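Local coordinates for aspartokinase (Synechocystis, PDB 3L76), which probably phosphorylates the beta-carboxyl group of aspartate with ATP, opening threonine and lysine biosynthesis, and binds both of these amino acids at sites formed by its ACT domains, at residues 299-304 with 397-402; 321-326 with 351-356. All blocks are in the same frame, centred on the assembly; numbering follows the deposited sequence. Where two conformers were deposited one is given.

Contact 1: residues 299-304 with 397-402; sequences IDLIIQ and SCVIDQ. With LYS (lysine), chain E; THR (threonine), chain C.
Leu-301 and Ser-397 bring the two backbones nearest, 9.0 Å from CA to CA, and no hydrogen bond crosses between them. Side chains alone bridge the interval: CD1 of Leu-301 meets CG2 of Val-399 at 3.6 Å, the two chains lying alongside but running in opposite senses. With CG of Leu-301 anti to the carbonyl carbon (chi1 -78°), CD1 is set against the valine and CD2 comes 4.4 Å from CB of Ser-397. From strand 388-391, Met-388 packs on Val-399 and Ser-390 on Leu-301. Ile-299 grips the bound lysine by its backbone, N donating to the ligand O at 2.8 Å and O accepting from the ligand N; the ligand NZ donates to O of Asp-300 at 2.7 Å. Gln-304 reaches out extended; its OE1 takes the bond from OG1 of the bound threonine at 2.7 Å, while NE2 returns a weak one. A leucine in place of Gln-304 would probably leave the threonine hydroxyl without its amide partner and the carbonyls of Ile-558 and Glu-559 without their NE2 donor. The Leu-301 to Val-399 contact joins the first ACT domain to the second, beside effector sites characteristic of the regulatory region of aspartokinases.

Contact 2: residues 321-326 with 351-356; sequences DLLNTA and VEKGIA
Leu-323, near the start of helix 323-333, sets its isobutyl group against Val-351 and Lys-353 of 351-356, and no hydrogen bond joins the two segments. The backbones stay well apart, Leu-323 and Lys-353 giving the nearest pair of CA atoms at 7.9 Å. The tight part is the buried side chain of Leu-323, whose branch is faced by CG2 of Val-351, 3.6 Å from CG of the leucine. CD1 of Leu-323 is modelled nearer still to that methyl, closer than two carbons can sit, so the spacing here is doubtful. The CB bond of Leu-323 points toward the strand, and with CG anti to the backbone N (chi1 173°) its methyls meet Val-351 and Lys-353. Ala-271 and Val-273 of the adjoining strand 271-279 cover the leucine further; Ala-326, one turn on, also rests on Val-273.

On the solvent side the packing thins. CD2 of Leu-323 reaches CG of Lys-353 at 3.9 Å, so only the aliphatic root of the lysine takes part. The rest of that chain, bent at chi2 (-106°), runs on to an ammonium group on the exposed side. The carbonyl O of Lys-353 accepts a hydrogen bond from NZ of Lys-320. Val-351 itself is partly exposed, whereas Glu-352 between the two contacting residues points away from the helix. The amide of Ala-326 donates to O of Leu-322 at 2.8 Å, closing the turn that presents Leu-323. A second helix laid over the last strand in this way is characteristic of the beta-alpha-beta-beta-alpha-beta fold of an ACT domain.

The centres of contact 1 and contact 2 lie 11 Å apart, and neighbouring antiparallel strands, 348-361 and 395-401, join them directly. Two probable backbone hydrogen bonds form the seam: Gln-402 N to Gly-354 O at 2.8 Å and Ala-356 N to Ile-400 O at 2.9 Å. Strand 348-361 thus runs from the helix packing of contact 2, in the first ACT domain, into the strand pairing of the second, whose strand 395-401 supplies one half of contact 1. Contact 1 alone holds ligand-binding residues; its Ser-397 and Val-399 side chains lie about 10 Å from a further bound lysine and threonine, respectively.

Contact 1: residues 299-304 with 397-402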
loop_
_atom_site.group_PDB
_atom_site.type_symbol
_atom_site.label_atom_id
_atom_site.label_comp_id
_atom_site.label_asym_id
_atom_site.label_seq_id
_atom_site.Cartn_x
_atom_site.Cartn_y
_atom_site.Cartn_z
ATOM N N ILE A 299 29.419 -11.424 -44.875
ATOM C CA ILE A 299 29.243 -12.642 -44.084
ATOM C C ILE A 299 28.079 -12.540 -43.059
ATOM O O ILE A 299 27.824 -11.481 -42.490
ATOM C CB ILE A 299 30.548 -12.995 -43.341
ATOM C CG1 ILE A 299 31.679 -13.215 -44.342
ATOM C CG2 ILE A 299 30.345 -14.206 -42.424
ATOM C CD1 ILE A 299 32.830 -13.987 -43.790
ATOM N N ASP A 300 27.377 -13.648 -42.845
ATOM C CA ASP A 300 26.364 -13.744 -41.801
ATOM C C ASP A 300 26.893 -14.399 -40.520
ATOM O O ASP A 300 27.447 -13.720 -39.673
ATOM C CB ASP A 300 25.149 -14.532 -42.288
ATOM C CG ASP A 300 24.059 -14.617 -41.228
ATOM O OD1 ASP A 300 24.049 -13.731 -40.358
ATOM O OD2 ASP A 300 23.238 -15.561 -41.259
ATOM N N LEU A 301 26.699 -15.712 -40.379
ATOM C CA LEU A 301 27.190 -16.444 -39.218
ATOM C C LEU A 301 28.720 -16.584 -39.185
ATOM O O LEU A 301 29.360 -16.899 -40.186
ATOM C CB LEU A 301 26.555 -17.840 -39.145
ATOM C CG LEU A 301 25.124 -17.996 -38.635
ATOM C CD1 LEU A 301 24.566 -19.348 -39.047
ATOM C CD2 LEU A 301 25.052 -17.820 -37.110
ATOM N N ILE A 302 29.298 -16.340 -38.018
ATOM C CA ILE A 302 30.661 -16.763 -37.743
ATOM C C ILE A 302 30.667 -17.576 -36.445
ATOM O O ILE A 302 30.310 -17.076 -35.370
ATOM C CB ILE A 302 31.649 -15.581 -37.658
ATOM C CG1 ILE A 302 31.562 -14.726 -38.922
ATOM C CG2 ILE A 302 33.092 -16.091 -37.433
ATOM C CD1 ILE A 302 32.518 -13.557 -38.923
ATOM N N ILE A 303 31.053 -18.839 -36.559
ATOM C CA ILE A 303 31.051 -19.743 -35.420
ATOM C C ILE A 303 32.430 -20.377 -35.188
ATOM O O ILE A 303 33.001 -21.032 -36.061
ATOM C CB ILE A 303 29.976 -20.843 -35.593
ATOM C CG1 ILE A 303 28.624 -20.214 -35.951
ATOM C CG2 ILE A 303 29.879 -21.728 -34.347
ATOM C CD1 ILE A 303 27.487 -21.216 -36.060
ATOM N N GLN A 304 32.979 -20.152 -34.010
ATOM C CA GLN A 304 34.197 -20.831 -33.622
ATOM C C GLN A 304 34.096 -21.319 -32.188
ATOM O O GLN A 304 34.130 -20.523 -31.246
ATOM C CB GLN A 304 35.398 -19.915 -33.783
ATOM C CG GLN A 304 36.718 -20.584 -33.394
ATOM C CD GLN A 304 37.874 -19.612 -33.410
ATOM O OE1 GLN A 304 38.196 -19.000 -34.450
ATOM N NE2 GLN A 304 38.501 -19.444 -32.255
ATOM N N SER A 397 20.695 -19.012 -32.393
ATOM C CA SER A 397 20.636 -19.471 -33.783
ATOM C C SER A 397 21.138 -20.902 -33.925
ATOM O O SER A 397 22.082 -21.315 -33.248
ATOM C CB SER A 397 21.415 -18.550 -34.717
ATOM O OG SER A 397 21.034 -17.190 -34.580
ATOM N N CYS A 398 20.469 -21.656 -34.790
ATOM C CA CYS A 398 20.821 -23.037 -35.061
ATOM C C CYS A 398 20.933 -23.253 -36.562
ATOM O O CYS A 398 20.161 -22.693 -37.344
ATOM C CB CYS A 398 19.768 -23.986 -34.498
ATOM S SG CYS A 398 19.799 -24.198 -32.721
ATOM N N VAL A 399 21.906 -24.056 -36.976
ATOM C CA VAL A 399 21.975 -24.413 -38.384
ATOM C C VAL A 399 21.447 -25.819 -38.500
ATOM O O VAL A 399 21.795 -26.676 -37.689
ATOM C CB VAL A 399 23.401 -24.289 -38.947
ATOM C CG1 VAL A 399 23.430 -24.702 -40.396
ATOM C CG2 VAL A 399 23.892 -22.867 -38.794
ATOM N N ILE A 400 20.567 -26.041 -39.471
ATOM C CA ILE A 400 19.949 -27.357 -39.648
ATOM C C ILE A 400 19.900 -27.778 -41.116
ATOM O O ILE A 400 20.063 -26.967 -42.032
ATOM C CB ILE A 400 18.499 -27.406 -39.103
ATOM C CG1 ILE A 400 17.647 -26.326 -39.759
ATOM C CG2 ILE A 400 18.456 -27.245 -37.582
ATOM C CD1 ILE A 400 16.174 -26.632 -39.693
ATOM N N ASP A 401 19.678 -29.061 -41.344
ATOM C CA ASP A 401 19.429 -29.514 -42.694
ATOM C C ASP A 401 18.203 -28.793 -43.253
ATOM O O ASP A 401 17.118 -28.842 -42.663
ATOM C CB ASP A 401 19.185 -31.019 -42.724
ATOM C CG ASP A 401 19.302 -31.612 -44.131
ATOM O OD1 ASP A 401 18.632 -31.119 -45.067
ATOM O OD2 ASP A 401 20.057 -32.594 -44.291
ATOM N N GLN A 402 18.380 -28.148 -44.403
ATOM C CA GLN A 402 17.298 -27.440 -45.082
ATOM C C GLN A 402 16.015 -28.258 -45.155
ATOM O O GLN A 402 14.920 -27.715 -45.068
ATOM C CB GLN A 402 17.720 -27.035 -46.494
ATOM C CG GLN A 402 16.557 -26.676 -47.414
ATOM C CD GLN A 402 15.669 -25.593 -46.835
ATOM O OE1 GLN A 402 16.106 -24.793 -46.006
ATOM N NE2 GLN A 402 14.414 -25.565 -47.263
HETATM N N LYS E . 28.322 -8.990 -42.170
HETATM C CA LYS E . 29.500 -8.518 -41.456
HETATM C C LYS E . 30.770 -8.924 -42.214
HETATM O O LYS E . 30.708 -9.623 -43.238
HETATM C CB LYS E . 29.520 -9.040 -40.012
HETATM C CG LYS E . 29.425 -10.575 -39.867
HETATM C CD LYS E . 29.455 -10.996 -38.383
HETATM C CE LYS E . 28.116 -10.745 -37.693
HETATM N NZ LYS E . 26.994 -11.406 -38.450
HETATM O OXT LYS E . 31.882 -8.544 -41.838
HETATM N N THR C . 42.954 -18.178 -32.304
HETATM C CA THR C . 42.893 -17.721 -33.699
HETATM C C THR C . 42.994 -16.203 -33.808
HETATM O O THR C . 43.051 -15.502 -32.783
HETATM C CB THR C . 41.625 -18.222 -34.417
HETATM O OG1 THR C . 40.455 -17.699 -33.765
HETATM C CG2 THR C . 41.574 -19.743 -34.369
HETATM O OXT THR C . 43.051 -15.668 -34.923
#

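Contact 2: residues 321-326 with 351-356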
loop_
_atom_site.group_PDB
_atom_site.type_symbol
_atom_site.label_atom_id
_atom_site.label_comp_id
_atom_site.label_asym_id
_atom_site.label_seq_id
_atom_site.Cartn_x
_atom_site.Cartn_y
_atom_site.Cartn_z
ATOM N N ASP A 321 24.369 -17.975 -53.417
ATOM C CA ASP A 321 24.962 -17.573 -54.686
ATOM C C ASP A 321 26.412 -17.136 -54.544
ATOM O O ASP A 321 27.145 -17.004 -55.537
ATOM C CB ASP A 321 24.153 -16.429 -55.302
ATOM C CG ASP A 321 22.857 -16.901 -55.929
ATOM O OD1 ASP A 321 22.748 -18.104 -56.243
ATOM O OD2 ASP A 321 21.951 -16.068 -56.114
ATOM N N LEU A 322 26.810 -16.882 -53.308
ATOM C CA LEU A 322 28.165 -16.443 -53.011
ATOM C C LEU A 322 29.066 -17.581 -52.535
ATOM O O LEU A 322 30.268 -17.396 -52.382
ATOM C CB LEU A 322 28.121 -15.338 -51.957
ATOM C CG LEU A 322 28.708 -14.015 -52.428
ATOM C CD1 LEU A 322 28.590 -13.897 -53.924
ATOM C CD2 LEU A 322 27.979 -12.900 -51.769
ATOM N N LEU A 323 28.481 -18.751 -52.291
ATOM C CA LEU A 323 29.241 -19.888 -51.765
ATOM C C LEU A 323 30.468 -20.231 -52.616
ATOM O O LEU A 323 31.565 -20.433 -52.097
ATOM C CB LEU A 323 28.363 -21.126 -51.674
ATOM C CG LEU A 323 29.190 -22.348 -51.285
ATOM C CD1 LEU A 323 29.762 -22.124 -49.900
ATOM C CD2 LEU A 323 28.366 -23.620 -51.339
ATOM N N ASN A 324 30.267 -20.327 -53.926
ATOM C CA ASN A 324 31.367 -20.615 -54.838
ATOM C C ASN A 324 32.490 -19.587 -54.732
ATOM O O ASN A 324 33.653 -19.943 -54.576
ATOM C CB ASN A 324 30.866 -20.725 -56.284
ATOM C CG ASN A 324 30.154 -22.040 -56.555
ATOM O OD1 ASN A 324 30.187 -22.962 -55.736
ATOM N ND2 ASN A 324 29.510 -22.132 -57.704
ATOM N N THR A 325 32.144 -18.309 -54.822
ATOM C CA THR A 325 33.140 -17.265 -54.635
ATOM C C THR A 325 33.832 -17.462 -53.303
ATOM O O THR A 325 35.055 -17.471 -53.222
ATOM C CB THR A 325 32.516 -15.884 -54.600
ATOM O OG1 THR A 325 31.864 -15.615 -55.848
ATOM C CG2 THR A 325 33.589 -14.845 -54.347
ATOM N N ALA A 326 33.029 -17.622 -52.256
ATOM C CA ALA A 326 33.543 -17.696 -50.897
ATOM C C ALA A 326 34.493 -18.885 -50.683
ATOM O O ALA A 326 35.499 -18.764 -49.981
ATOM C CB ALA A 326 32.382 -17.728 -49.902
ATOM N N VAL A 351 32.515 -27.328 -47.398
ATOM C CA VAL A 351 31.469 -26.470 -47.899
ATOM C C VAL A 351 30.177 -27.256 -47.747
ATOM O O VAL A 351 30.181 -28.471 -47.900
ATOM C CB VAL A 351 31.803 -26.092 -49.369
ATOM C CG1 VAL A 351 31.172 -27.071 -50.342
ATOM C CG2 VAL A 351 31.404 -24.702 -49.657
ATOM N N GLU A 352 29.083 -26.585 -47.395
ATOM C CA GLU A 352 27.816 -27.284 -47.178
ATOM C C GLU A 352 26.648 -26.440 -47.678
ATOM O O GLU A 352 26.384 -25.359 -47.156
ATOM C CB GLU A 352 27.656 -27.627 -45.696
ATOM C CG GLU A 352 26.501 -28.575 -45.376
ATOM C CD GLU A 352 26.232 -28.676 -43.901
ATOM O OE1 GLU A 352 26.902 -27.971 -43.110
ATOM O OE2 GLU A 352 25.337 -29.454 -43.533
ATOM N N LYS A 353 25.948 -26.933 -48.694
ATOM C CA LYS A 353 24.990 -26.095 -49.406
ATOM C C LYS A 353 23.553 -26.190 -48.887
ATOM O O LYS A 353 22.778 -25.241 -49.040
ATOM C CB LYS A 353 25.040 -26.400 -50.904
ATOM C CG LYS A 353 24.860 -25.156 -51.793
ATOM C CD LYS A 353 23.483 -25.076 -52.459
ATOM C CE LYS A 353 23.423 -23.917 -53.444
ATOM N NZ LYS A 353 22.105 -23.839 -54.149
ATOM N N GLY A 354 23.188 -27.317 -48.275
ATOM C CA GLY A 354 21.769 -27.566 -48.035
ATOM C C GLY A 354 21.318 -27.310 -46.618
ATOM O O GLY A 354 20.722 -28.167 -45.986
ATOM N N ILE A 355 21.630 -26.130 -46.114
ATOM C CA ILE A 355 21.343 -25.783 -44.739
ATOM C C ILE A 355 20.312 -24.651 -44.653
ATOM O O ILE A 355 20.044 -23.945 -45.633
ATOM C CB ILE A 355 22.612 -25.312 -44.022
ATOM C CG1 ILE A 355 23.243 -24.146 -44.792
ATOM C CG2 ILE A 355 23.571 -26.459 -43.876
ATOM C CD1 ILE A 355 24.401 -23.478 -44.080
ATOM N N ALA A 356 19.742 -24.487 -43.468
ATOM C CA ALA A 356 18.919 -23.330 -43.166
ATOM C C ALA A 356 19.335 -22.837 -41.801
ATOM O O ALA A 356 19.862 -23.601 -40.982
ATOM C CB ALA A 356 17.432 -23.682 -43.185
#